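Local coordinates for adenylyltransferase and sulfurtransferase uba4 (Chaetomium thermophilum, PDB 6YUB), which probably adenylates and thiolates sulfur-carrier proteins for tRNA 2-thiolation and molybdenum cofactor biosynthesis, here represented by its N-terminal ThiF-family adenylyltransferase part, at residues B[17-22]-B[27-32]; B[49-54]-B[98-103]; B[58-63]-B[123-128]; B[82-85]-B[91-94]; B[223-226]-B[230-233]. All blocks are in the same frame, centred on the assembly; numbering follows the deposited sequence.

Contact 1. Residues B[17-22]-B[27-32]; sequences RQMIVP and EGQLRL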
# COMPACT_ATOMS: atom_id res chain seq x y z
N ARG B 17 5.60 23.39 -6.17
CA ARG B 17 6.26 22.39 -5.34
C ARG B 17 6.55 21.10 -6.10
O ARG B 17 7.55 20.43 -5.81
CB ARG B 17 5.41 22.09 -4.10
CG ARG B 17 5.25 23.25 -3.14
CD ARG B 17 6.57 23.67 -2.49
NE ARG B 17 7.50 22.56 -2.31
CZ ARG B 17 7.51 21.75 -1.25
NH1 ARG B 17 6.64 21.91 -0.26
NH2 ARG B 17 8.40 20.77 -1.19
N GLN B 18 5.71 20.73 -7.07
CA GLN B 18 5.94 19.49 -7.80
C GLN B 18 6.79 19.67 -9.05
O GLN B 18 7.45 18.72 -9.49
CB GLN B 18 4.60 18.84 -8.18
CG GLN B 18 3.78 19.56 -9.24
CD GLN B 18 2.57 18.75 -9.68
OE1 GLN B 18 2.15 17.82 -9.00
NE2 GLN B 18 2.00 19.11 -10.83
N MET B 19 6.80 20.87 -9.64
CA MET B 19 7.65 21.11 -10.80
C MET B 19 9.13 21.02 -10.45
O MET B 19 9.94 20.65 -11.29
CB MET B 19 7.35 22.49 -11.40
CG MET B 19 6.06 22.55 -12.19
SD MET B 19 5.54 24.23 -12.55
CE MET B 19 6.60 24.65 -13.92
N ILE B 20 9.49 21.36 -9.21
CA ILE B 20 10.90 21.34 -8.81
C ILE B 20 11.42 19.93 -8.64
O ILE B 20 12.64 19.74 -8.52
CB ILE B 20 11.08 22.16 -7.52
CG1 ILE B 20 12.48 22.76 -7.45
CG2 ILE B 20 10.81 21.30 -6.29
CD1 ILE B 20 12.71 23.89 -8.44
N VAL B 21 10.55 18.93 -8.62
CA VAL B 21 11.01 17.54 -8.56
C VAL B 21 11.85 17.24 -9.80
O VAL B 21 11.47 17.64 -10.92
CB VAL B 21 9.81 16.58 -8.47
CG1 VAL B 21 10.26 15.13 -8.65
CG2 VAL B 21 9.09 16.76 -7.14
N PRO B 22 12.99 16.56 -9.68
CA PRO B 22 13.75 16.20 -10.88
C PRO B 22 12.92 15.32 -11.80
O PRO B 22 12.25 14.39 -11.35
CB PRO B 22 14.97 15.45 -10.32
CG PRO B 22 15.11 15.94 -8.91
CD PRO B 22 13.70 16.18 -8.44
N GLU B 27 8.34 21.46 -18.53
CA GLU B 27 7.92 20.52 -19.57
C GLU B 27 7.03 19.44 -18.99
O GLU B 27 6.01 19.07 -19.59
CB GLU B 27 9.15 19.91 -20.24
N GLY B 28 7.38 18.92 -17.81
CA GLY B 28 6.56 17.89 -17.19
C GLY B 28 5.17 18.41 -16.85
O GLY B 28 4.18 17.70 -17.03
N GLN B 29 5.09 19.65 -16.35
CA GLN B 29 3.81 20.20 -15.96
C GLN B 29 2.92 20.45 -17.17
O GLN B 29 1.72 20.17 -17.14
CB GLN B 29 4.01 21.50 -15.18
CG GLN B 29 2.74 22.02 -14.54
CD GLN B 29 2.16 21.05 -13.54
OE1 GLN B 29 2.86 20.54 -12.67
NE2 GLN B 29 0.87 20.77 -13.67
N LEU B 30 3.48 21.01 -18.25
CA LEU B 30 2.70 21.23 -19.46
C LEU B 30 2.17 19.92 -20.03
O LEU B 30 1.07 19.89 -20.59
CB LEU B 30 3.53 21.96 -20.51
CG LEU B 30 3.84 23.43 -20.23
CD1 LEU B 30 4.86 23.95 -21.23
CD2 LEU B 30 2.57 24.26 -20.28
N ARG B 31 2.93 18.83 -19.89
CA ARG B 31 2.47 17.54 -20.38
C ARG B 31 1.26 17.05 -19.60
O ARG B 31 0.36 16.41 -20.17
CB ARG B 31 3.60 16.52 -20.31
CG ARG B 31 4.59 16.65 -21.46
CD ARG B 31 5.83 15.82 -21.24
NE ARG B 31 6.84 16.08 -22.27
CZ ARG B 31 8.03 15.49 -22.33
NH1 ARG B 31 8.38 14.61 -21.41
NH2 ARG B 31 8.87 15.80 -23.30
N LEU B 32 1.22 17.32 -18.29
CA LEU B 32 0.01 17.01 -17.53
C LEU B 32 -1.16 17.88 -17.99
O LEU B 32 -2.26 17.39 -18.24
CB LEU B 32 0.27 17.20 -16.04
CG LEU B 32 1.30 16.28 -15.40
CD1 LEU B 32 1.54 16.69 -13.95
CD2 LEU B 32 0.86 14.82 -15.49
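The amides of Gln18 and Gln29 lie nearly coplanar, their planes 24° apart, where two successive helices, 9-19 and 25-33, joined by a short connection, meet in the N-terminal part of the ThiF-type domain. The nitrogen of one amide is directed at the oxygen of the other: Gln18 NE2 donates to Gln29 OE1 at 2.5 Å, with an N-H...O angle of 152°. That length is unusually short, so its exact value is doubtful. Gln29 reaches across with CG anti to its backbone N (chi1 -171°), then bends at chi2, so that its side chain crosses that of Gln18 at about a right angle. Both amide nitrogens, Gln18 NE2 and Gln29 NE2, also bond to the carbonyl oxygen of Ala56, so the two buried side chains converge on the end of helix 46-56 and tie the helical pair to the Rossmann core. On the aliphatic side, Met19 CG packs on Gln29 CB at 3.8 Å, and Met19 SD lies 4.1 Å from Gln29 CG. With only an alanine in place of Gln29, Gln18 would probably lose its amide acceptor, half of the side-chain grip on the Ala56 carbonyl would go and a gap would open beside Met19. Beyond the amides, Leu32 CD1 approaches Gln18 NE2 to 4.0 Å.

Contact 2. Residues B[49-54]-B[98-103]; sequences AAQYLA and IEINPL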
# COMPACT_ATOMS: atom_id res chain seq x y z
N ALA B 49 -7.78 8.05 -7.20
CA ALA B 49 -7.12 8.35 -8.47
C ALA B 49 -7.48 9.75 -8.95
O ALA B 49 -6.61 10.55 -9.28
CB ALA B 49 -7.50 7.29 -9.51
N ALA B 50 -8.78 10.06 -8.98
CA ALA B 50 -9.21 11.37 -9.45
C ALA B 50 -8.63 12.49 -8.58
O ALA B 50 -8.16 13.50 -9.11
CB ALA B 50 -10.74 11.45 -9.46
N GLN B 51 -8.65 12.31 -7.26
CA GLN B 51 -8.19 13.37 -6.37
C GLN B 51 -6.76 13.80 -6.69
O GLN B 51 -6.46 15.00 -6.75
CB GLN B 51 -8.29 12.91 -4.91
CG GLN B 51 -9.70 12.95 -4.33
CD GLN B 51 -9.74 12.49 -2.88
OE1 GLN B 51 -9.92 13.30 -1.97
NE2 GLN B 51 -9.57 11.19 -2.67
N TYR B 52 -5.87 12.83 -6.91
CA TYR B 52 -4.46 13.16 -7.08
C TYR B 52 -4.12 13.58 -8.50
O TYR B 52 -3.16 14.34 -8.70
CB TYR B 52 -3.61 11.97 -6.63
CG TYR B 52 -3.58 11.83 -5.13
CD1 TYR B 52 -2.65 12.54 -4.37
CD2 TYR B 52 -4.49 11.02 -4.47
CE1 TYR B 52 -2.62 12.43 -2.99
CE2 TYR B 52 -4.47 10.91 -3.09
CZ TYR B 52 -3.54 11.61 -2.36
OH TYR B 52 -3.52 11.49 -0.99
N LEU B 53 -4.88 13.13 -9.49
CA LEU B 53 -4.74 13.68 -10.84
C LEU B 53 -5.29 15.11 -10.91
O LEU B 53 -4.75 15.95 -11.64
CB LEU B 53 -5.44 12.79 -11.86
CG LEU B 53 -4.84 11.39 -12.05
CD1 LEU B 53 -5.72 10.53 -12.95
CD2 LEU B 53 -3.43 11.47 -12.62
N ALA B 54 -6.36 15.40 -10.16
CA ALA B 54 -6.88 16.76 -10.12
C ALA B 54 -5.88 17.71 -9.47
O ALA B 54 -5.52 18.74 -10.04
CB ALA B 54 -8.21 16.79 -9.37
N ILE B 98 -13.38 19.77 -8.04
CA ILE B 98 -13.41 21.22 -8.25
C ILE B 98 -12.93 21.95 -7.00
O ILE B 98 -12.26 22.98 -7.09
CB ILE B 98 -14.83 21.66 -8.67
CG1 ILE B 98 -15.10 21.20 -10.11
CG2 ILE B 98 -14.98 23.17 -8.53
CD1 ILE B 98 -16.54 21.31 -10.52
N GLU B 99 -13.26 21.42 -5.82
CA GLU B 99 -12.73 21.99 -4.59
C GLU B 99 -11.21 21.91 -4.55
O GLU B 99 -10.53 22.89 -4.19
CB GLU B 99 -13.32 21.28 -3.37
CG GLU B 99 -14.79 21.58 -3.12
CD GLU B 99 -15.30 20.92 -1.85
OE1 GLU B 99 -14.86 19.80 -1.54
OE2 GLU B 99 -16.15 21.53 -1.16
N ILE B 100 -10.65 20.75 -4.93
CA ILE B 100 -9.21 20.57 -4.89
C ILE B 100 -8.52 21.50 -5.88
O ILE B 100 -7.50 22.13 -5.57
CB ILE B 100 -8.85 19.09 -5.17
CG1 ILE B 100 -9.38 18.19 -4.05
CG2 ILE B 100 -7.34 18.93 -5.36
CD1 ILE B 100 -9.23 16.72 -4.35
N ASN B 101 -9.06 21.57 -7.09
CA ASN B 101 -8.43 22.30 -8.18
C ASN B 101 -9.47 22.62 -9.25
O ASN B 101 -9.92 21.72 -9.97
CB ASN B 101 -7.29 21.48 -8.78
CG ASN B 101 -6.42 22.28 -9.72
OD1 ASN B 101 -6.74 23.42 -10.06
ND2 ASN B 101 -5.31 21.68 -10.15
N PRO B 102 -9.89 23.88 -9.38
CA PRO B 102 -10.89 24.24 -10.39
C PRO B 102 -10.33 24.54 -11.78
O PRO B 102 -11.11 24.90 -12.66
CB PRO B 102 -11.53 25.51 -9.79
CG PRO B 102 -10.40 26.16 -9.05
CD PRO B 102 -9.54 25.03 -8.51
N LEU B 103 -9.03 24.40 -11.99
CA LEU B 103 -8.44 24.75 -13.28
C LEU B 103 -8.65 23.66 -14.33
O LEU B 103 -8.83 23.99 -15.51
CB LEU B 103 -6.95 25.05 -13.11
CG LEU B 103 -6.61 26.18 -12.14
CD1 LEU B 103 -5.14 26.54 -12.21
CD2 LEU B 103 -7.46 27.42 -12.42
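Two helices of the Rossmann-type core, 46-56 and 89-100, come together where Ala54 of the first meets Asn101 at the end of the second, and Gln51 meets Ile100 one turn away. Asn101 is the first residue to leave helical geometry, and both polar atoms of its amide are used, one across the contact and the other within its own loop. Its nitrogen ND2 donates to Ala54 O at 2.9 Å, with an N-H...O angle of 146° and the donor tilted 25° from the carbonyl plane. Its oxygen OD1 accepts the backbone N-H of Leu103 at 3.2 Å, forming an Asx turn; here the donor stands well above the carbonyl plane. With CG anti to the backbone N (chi1 -169°), the amide is carried toward helix 46-56, and a further bond from ND2 to Tyr15 OH helps fix its rotation. The apolar half of the contact is a crossing at about a right angle: the Ile100 methyl CD1 touches Gln51 CG at 3.8 Å and Gln51 CB at 4.0 Å. Gln51 contributes its aliphatic stem here, while its OE1 is bonded to His96 NE2 and to a polar side chain of the second chain of the assembly. Helix 46-56 follows the glycine-rich turn that includes Gly44, a predicted ATP ligand. Its packing against helix 89-100 is that of neighbouring helices in the nucleotide-binding, Rossmann-type beta-alpha-beta fold.

Contact 3. Residues B[58-63]-B[123-128]; sequences VGTIGI and KPWDVI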
# COMPACT_ATOMS: atom_id res chain seq x y z
N VAL B 58 -3.74 17.63 -14.19
CA VAL B 58 -4.09 17.04 -15.48
C VAL B 58 -5.17 17.88 -16.12
O VAL B 58 -6.20 18.18 -15.50
CB VAL B 58 -4.52 15.57 -15.29
CG1 VAL B 58 -5.11 15.02 -16.59
CG2 VAL B 58 -3.33 14.73 -14.85
N GLY B 59 -4.93 18.31 -17.36
CA GLY B 59 -5.76 19.33 -17.96
C GLY B 59 -7.20 18.90 -18.21
O GLY B 59 -8.11 19.73 -18.13
N THR B 60 -7.42 17.63 -18.51
CA THR B 60 -8.75 17.14 -18.83
C THR B 60 -8.95 15.78 -18.18
O THR B 60 -8.20 14.84 -18.47
CB THR B 60 -8.97 17.04 -20.35
OG1 THR B 60 -8.53 18.25 -20.97
CG2 THR B 60 -10.45 16.80 -20.66
N ILE B 61 -9.97 15.67 -17.34
CA ILE B 61 -10.24 14.46 -16.57
C ILE B 61 -11.68 14.04 -16.86
O ILE B 61 -12.63 14.75 -16.51
CB ILE B 61 -10.03 14.67 -15.07
CG1 ILE B 61 -8.56 14.96 -14.78
CG2 ILE B 61 -10.50 13.45 -14.28
CD1 ILE B 61 -8.29 15.50 -13.40
N GLY B 62 -11.84 12.88 -17.49
CA GLY B 62 -13.15 12.30 -17.71
C GLY B 62 -13.46 11.27 -16.63
O GLY B 62 -12.56 10.59 -16.13
N ILE B 63 -14.73 11.17 -16.28
CA ILE B 63 -15.19 10.25 -15.25
C ILE B 63 -16.46 9.57 -15.74
O ILE B 63 -17.41 10.24 -16.16
CB ILE B 63 -15.45 10.96 -13.91
CG1 ILE B 63 -14.16 11.59 -13.37
CG2 ILE B 63 -16.02 9.99 -12.88
CD1 ILE B 63 -14.07 13.08 -13.57
N LYS B 123 -12.38 6.63 -27.01
CA LYS B 123 -11.60 7.12 -28.13
C LYS B 123 -10.94 8.47 -27.91
O LYS B 123 -9.79 8.65 -28.35
CB LYS B 123 -12.49 7.17 -29.38
CG LYS B 123 -11.73 7.18 -30.70
CD LYS B 123 -12.63 7.51 -31.89
CE LYS B 123 -13.92 6.70 -31.89
NZ LYS B 123 -14.69 6.84 -33.16
N PRO B 124 -11.58 9.46 -27.27
CA PRO B 124 -10.98 10.80 -27.20
C PRO B 124 -9.84 10.95 -26.19
O PRO B 124 -9.28 12.05 -26.10
CB PRO B 124 -12.17 11.70 -26.79
CG PRO B 124 -13.40 10.88 -27.06
CD PRO B 124 -12.99 9.46 -26.83
N TRP B 125 -9.47 9.92 -25.45
CA TRP B 125 -8.60 10.08 -24.29
C TRP B 125 -7.22 9.48 -24.51
O TRP B 125 -7.05 8.54 -25.29
CB TRP B 125 -9.27 9.46 -23.05
CG TRP B 125 -10.63 10.03 -22.81
CD1 TRP B 125 -11.82 9.53 -23.26
CD2 TRP B 125 -10.94 11.23 -22.10
NE1 TRP B 125 -12.85 10.34 -22.86
CE2 TRP B 125 -12.34 11.39 -22.15
CE3 TRP B 125 -10.18 12.18 -21.41
CZ2 TRP B 125 -13.00 12.47 -21.54
CZ3 TRP B 125 -10.82 13.25 -20.81
CH2 TRP B 125 -12.23 13.38 -20.88
N ASP B 126 -6.24 10.05 -23.82
CA ASP B 126 -4.85 9.67 -24.00
C ASP B 126 -4.46 8.47 -23.15
O ASP B 126 -3.80 7.55 -23.64
CB ASP B 126 -3.93 10.85 -23.66
CG ASP B 126 -4.21 12.07 -24.52
OD1 ASP B 126 -4.56 11.90 -25.70
OD2 ASP B 126 -4.08 13.20 -24.00
N VAL B 127 -4.85 8.47 -21.88
CA VAL B 127 -4.54 7.39 -20.96
C VAL B 127 -5.84 6.93 -20.31
O VAL B 127 -6.66 7.76 -19.90
CB VAL B 127 -3.52 7.81 -19.88
CG1 VAL B 127 -3.32 6.70 -18.87
CG2 VAL B 127 -2.21 8.21 -20.52
N ILE B 128 -6.02 5.62 -20.21
CA ILE B 128 -7.25 5.03 -19.69
C ILE B 128 -6.93 4.40 -18.34
O ILE B 128 -5.96 3.65 -18.21
CB ILE B 128 -7.84 3.98 -20.64
CG1 ILE B 128 -7.90 4.52 -22.07
CG2 ILE B 128 -9.21 3.56 -20.17
CD1 ILE B 128 -8.65 5.81 -22.23
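Trp125 reaches Thr60 and Gly62 with the six-membered half of its indole, because CG lies beside the backbone N and anti to the carbonyl carbon (chi1 -55°) and chi2 of 93° turns the ring out from the chain. The leading atom, CH2, comes obliquely to 3.4 Å from Gly62 N, while Trp125 CZ2 lies 3.8 Å from Gly62 CA. A beta carbon built on Gly62 would fall inside contact distance of Trp125 CZ2, so the missing side chain is what lets the ring settle on this backbone. Thr60 sets its methyl, not its hydroxyl, against the indole: with OG1 beside the backbone N, CG2 is placed 3.6 Å from Trp125 CZ3, again obliquely to the ring. In the mixed sheet of this Rossmann-type domain, strand 36-40 runs between strands 60-64 and 127-130, and the indole extends across it, also touching Lys36 and Leu38 and, beyond strand 60-64, Val107 of strand 105-109. No hydrogen bond links segments 58-63 and 123-128; the ring nitrogen NE1 is satisfied by Tyr109 OH. From its own segment, Pro124 CB sits on one ring face, 4.1 Å above the plane and offset toward the rim.

Contact 4. Residues B[82-85]-B[91-94]; sequences TKRV and DSLI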
# COMPACT_ATOMS: atom_id res chain seq x y z
N THR B 82 -21.74 12.81 2.88
CA THR B 82 -22.99 12.26 3.39
C THR B 82 -24.19 13.02 2.84
O THR B 82 -25.24 12.42 2.55
CB THR B 82 -22.99 12.30 4.92
OG1 THR B 82 -21.90 11.51 5.42
CG2 THR B 82 -24.30 11.76 5.48
N LYS B 83 -24.07 14.34 2.69
CA LYS B 83 -25.17 15.14 2.16
C LYS B 83 -25.36 14.95 0.66
O LYS B 83 -26.35 15.44 0.12
CB LYS B 83 -24.94 16.62 2.46
CG LYS B 83 -24.80 16.94 3.94
N ARG B 84 -24.45 14.25 -0.01
CA ARG B 84 -24.58 13.97 -1.43
C ARG B 84 -25.05 12.55 -1.70
O ARG B 84 -25.03 12.11 -2.86
CB ARG B 84 -23.26 14.25 -2.16
CG ARG B 84 -22.82 15.70 -2.06
CD ARG B 84 -21.84 16.07 -3.17
NE ARG B 84 -20.54 15.45 -3.02
CZ ARG B 84 -19.53 15.98 -2.33
NH1 ARG B 84 -19.66 17.15 -1.73
NH2 ARG B 84 -18.37 15.33 -2.26
N VAL B 85 -25.47 11.82 -0.67
CA VAL B 85 -26.06 10.51 -0.87
C VAL B 85 -27.30 10.65 -1.75
O VAL B 85 -28.14 11.53 -1.54
CB VAL B 85 -26.39 9.86 0.48
CG1 VAL B 85 -27.28 8.64 0.29
CG2 VAL B 85 -25.12 9.48 1.21
N ASP B 91 -21.06 13.20 -10.38
CA ASP B 91 -21.28 14.59 -10.00
C ASP B 91 -20.75 14.87 -8.59
O ASP B 91 -20.19 15.93 -8.34
CB ASP B 91 -22.77 14.93 -10.09
CG ASP B 91 -23.26 15.04 -11.52
OD1 ASP B 91 -22.54 15.63 -12.35
OD2 ASP B 91 -24.36 14.53 -11.81
N SER B 92 -20.95 13.93 -7.66
CA SER B 92 -20.44 14.11 -6.30
C SER B 92 -18.92 14.14 -6.28
O SER B 92 -18.32 14.91 -5.52
CB SER B 92 -20.97 13.00 -5.40
OG SER B 92 -20.39 13.06 -4.11
N LEU B 93 -18.28 13.31 -7.10
CA LEU B 93 -16.83 13.28 -7.14
C LEU B 93 -16.26 14.55 -7.75
O LEU B 93 -15.29 15.12 -7.23
CB LEU B 93 -16.35 12.06 -7.94
CG LEU B 93 -14.86 11.99 -8.25
CD1 LEU B 93 -14.04 12.16 -6.99
CD2 LEU B 93 -14.52 10.66 -8.94
N ILE B 94 -16.86 15.02 -8.85
CA ILE B 94 -16.39 16.24 -9.49
C ILE B 94 -16.57 17.44 -8.57
O ILE B 94 -15.79 18.40 -8.62
CB ILE B 94 -17.10 16.45 -10.84
CG1 ILE B 94 -16.59 15.42 -11.85
CG2 ILE B 94 -16.90 17.87 -11.35
CD1 ILE B 94 -17.41 15.32 -13.12
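Ser92 OG is held by two groups at once, Arg84 NE from the preceding loop and His80 ND1. The bond to arginine is short and straight: Arg84 NE donates to Ser92 OG at 2.6 Å with an N-H...O angle of 171°. The hydroxyl oxygen lies at the edge of the guanidinium, only 4° out of its plane, and Ser92 CB lies in that plane as well, 3.4 Å from Arg84 NE. The serine is thus aligned with the flat group and not stacked on it. The arginine gets there by folding back at chi3 (-70°), which brings Arg84 CD to 3.5 Å from Ser92 OG and keeps the aliphatic part of the chain close to the helix. On the other side, Ser92 has OG anti to the backbone N, which extends the hydroxyl from helix 89-100 toward the loop. This helix belongs to the crossover that leads from strand 60-64, through a long loop, to strand 105-109. The loop carries Leu74 and the helix begins with Lys89, both predicted ATP ligands; Ser92 lies about 6 Å from Lys89, side chain to side chain. Arg84 also packs along the same helix on Thr95 and His96. Since NE has a single hydrogen, its near-linear bond to Ser92 OG fixes where that N-H points and with it how the guanidinium is turned; the buried hydroxyl, held by two partners, in turn gains one that is probably positively charged, joining loop to helix by polar chemistry more than by apolar packing.

Contact 5. Residues B[223-226]-B[230-233]; sequences IKIL and LHMP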
# COMPACT_ATOMS: atom_id res chain seq x y z
N ILE B 223 0.51 9.69 -14.09
CA ILE B 223 1.40 10.85 -14.09
C ILE B 223 2.76 10.47 -14.68
O ILE B 223 3.33 11.22 -15.48
CB ILE B 223 1.53 11.42 -12.67
CG1 ILE B 223 0.20 12.06 -12.25
CG2 ILE B 223 2.66 12.42 -12.59
CD1 ILE B 223 0.13 12.46 -10.78
N LYS B 224 3.29 9.31 -14.29
CA LYS B 224 4.55 8.83 -14.88
C LYS B 224 4.46 8.79 -16.40
O LYS B 224 5.35 9.29 -17.10
CB LYS B 224 4.89 7.44 -14.36
CG LYS B 224 5.43 7.37 -12.94
CD LYS B 224 5.81 5.93 -12.63
CE LYS B 224 5.94 5.68 -11.14
NZ LYS B 224 6.10 4.23 -10.86
N ILE B 225 3.39 8.18 -16.92
CA ILE B 225 3.27 7.99 -18.36
C ILE B 225 3.28 9.33 -19.08
O ILE B 225 4.02 9.53 -20.06
CB ILE B 225 1.98 7.20 -18.69
CG1 ILE B 225 2.10 5.77 -18.14
CG2 ILE B 225 1.73 7.20 -20.19
CD1 ILE B 225 0.79 5.01 -18.12
N LEU B 226 2.47 10.28 -18.60
CA LEU B 226 2.34 11.56 -19.29
C LEU B 226 3.60 12.40 -19.17
O LEU B 226 4.01 13.05 -20.14
CB LEU B 226 1.13 12.32 -18.72
CG LEU B 226 -0.23 11.68 -18.99
CD1 LEU B 226 -1.31 12.33 -18.13
CD2 LEU B 226 -0.58 11.76 -20.47
N LEU B 230 5.88 7.84 -21.55
CA LEU B 230 6.11 6.40 -21.62
C LEU B 230 5.19 5.72 -22.63
O LEU B 230 5.47 4.59 -23.03
CB LEU B 230 5.93 5.78 -20.24
CG LEU B 230 6.74 6.42 -19.11
CD1 LEU B 230 6.44 5.74 -17.78
CD2 LEU B 230 8.23 6.36 -19.42
N HIS B 231 4.10 6.38 -23.03
CA HIS B 231 3.20 5.84 -24.04
C HIS B 231 3.60 6.22 -25.46
O HIS B 231 2.86 5.92 -26.40
CB HIS B 231 1.76 6.30 -23.76
CG HIS B 231 1.56 7.79 -23.78
ND1 HIS B 231 2.53 8.68 -23.37
CD2 HIS B 231 0.50 8.54 -24.14
CE1 HIS B 231 2.08 9.91 -23.49
NE2 HIS B 231 0.84 9.85 -23.96
N MET B 232 4.77 6.88 -25.64
CA MET B 232 5.24 7.19 -26.98
C MET B 232 6.21 6.11 -27.47
O MET B 232 6.91 5.49 -26.66
CB MET B 232 5.94 8.55 -27.00
CG MET B 232 5.03 9.73 -26.66
SD MET B 232 3.67 9.94 -27.83
CE MET B 232 2.28 9.44 -26.82
N PRO B 233 6.27 5.86 -28.77
CA PRO B 233 7.13 4.78 -29.27
C PRO B 233 8.60 5.12 -29.07
O PRO B 233 8.95 6.30 -28.91
CB PRO B 233 6.78 4.69 -30.77
CG PRO B 233 5.55 5.55 -30.95
CD PRO B 233 5.60 6.58 -29.87
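Leu230 lays its side chain over the backbone of the last turns of helix 208-228, with CG 3.8 Å from Lys224 O and 3.9 Å from Ile225 CA. Its methyl CD1 continues along the same surface to Lys224 CB, at 4.1 Å, and makes a looser apolar contact with Ile225 CG1. The backbone of the same residue closes the turn: Leu230 N donates to Ile225 O at 2.9 Å, in the carbonyl plane and on a lone pair, with an N-H...O angle of 142°. Because the donor comes five residues after the acceptor, one more than in an alpha-helix, the bond marks the chain curling off the helix end into the loop toward strand 250-255. Next to it, His231 has CG between its backbone N and carbonyl carbon (chi1 60°), which swings the imidazole back over the helix. Ile225 CG2 meets that ring obliquely, 3.6 Å from His231 ND1, and Leu226 CD2 stands 4.2 Å from His231 NE2. Were Leu230 cut back to an alanine, the backbone bond could remain, but the Lys224 carbonyl would probably lose its aliphatic cover and a gap would open beside Ile225. Lys224 itself directs NZ elsewhere, to a salt bridge with Glu221 and to the backbone of the second chain. The helix end is therefore sealed by one backbone bond and aliphatic cover, while His231 ND1, buried by this packing and without a partner in the model, sits against the Ile225 methyl, probably at some cost in solvation.

Overall arrangement
All five contacts fall within one ThiF-family domain and are grouped around its mixed sheet. Contact 1 comes first along the chain; contacts 2 and 3 alternate their segments, contact 4 is nested inside both, and contact 5 follows last. Contacts 2 and 4 share helix 89-100, their centres about 14 Å apart, and meet through Ala50 and Leu93. Contact 3 lies in the middle at the sheet: Ile61 packs on helix 46-56, Ile63 on helix 89-100, and Val127 on contact 5, the centres of contacts 3 and 5 being about 13 Å apart. Leu32 links contact 1 to contacts 3 and 5. Contacts 4 and 5, centres about 32 Å apart, lie on opposite sides of the chain's centre, so the series spans the nucleotide-binding fold from its predicted ATP site to a distant helix end.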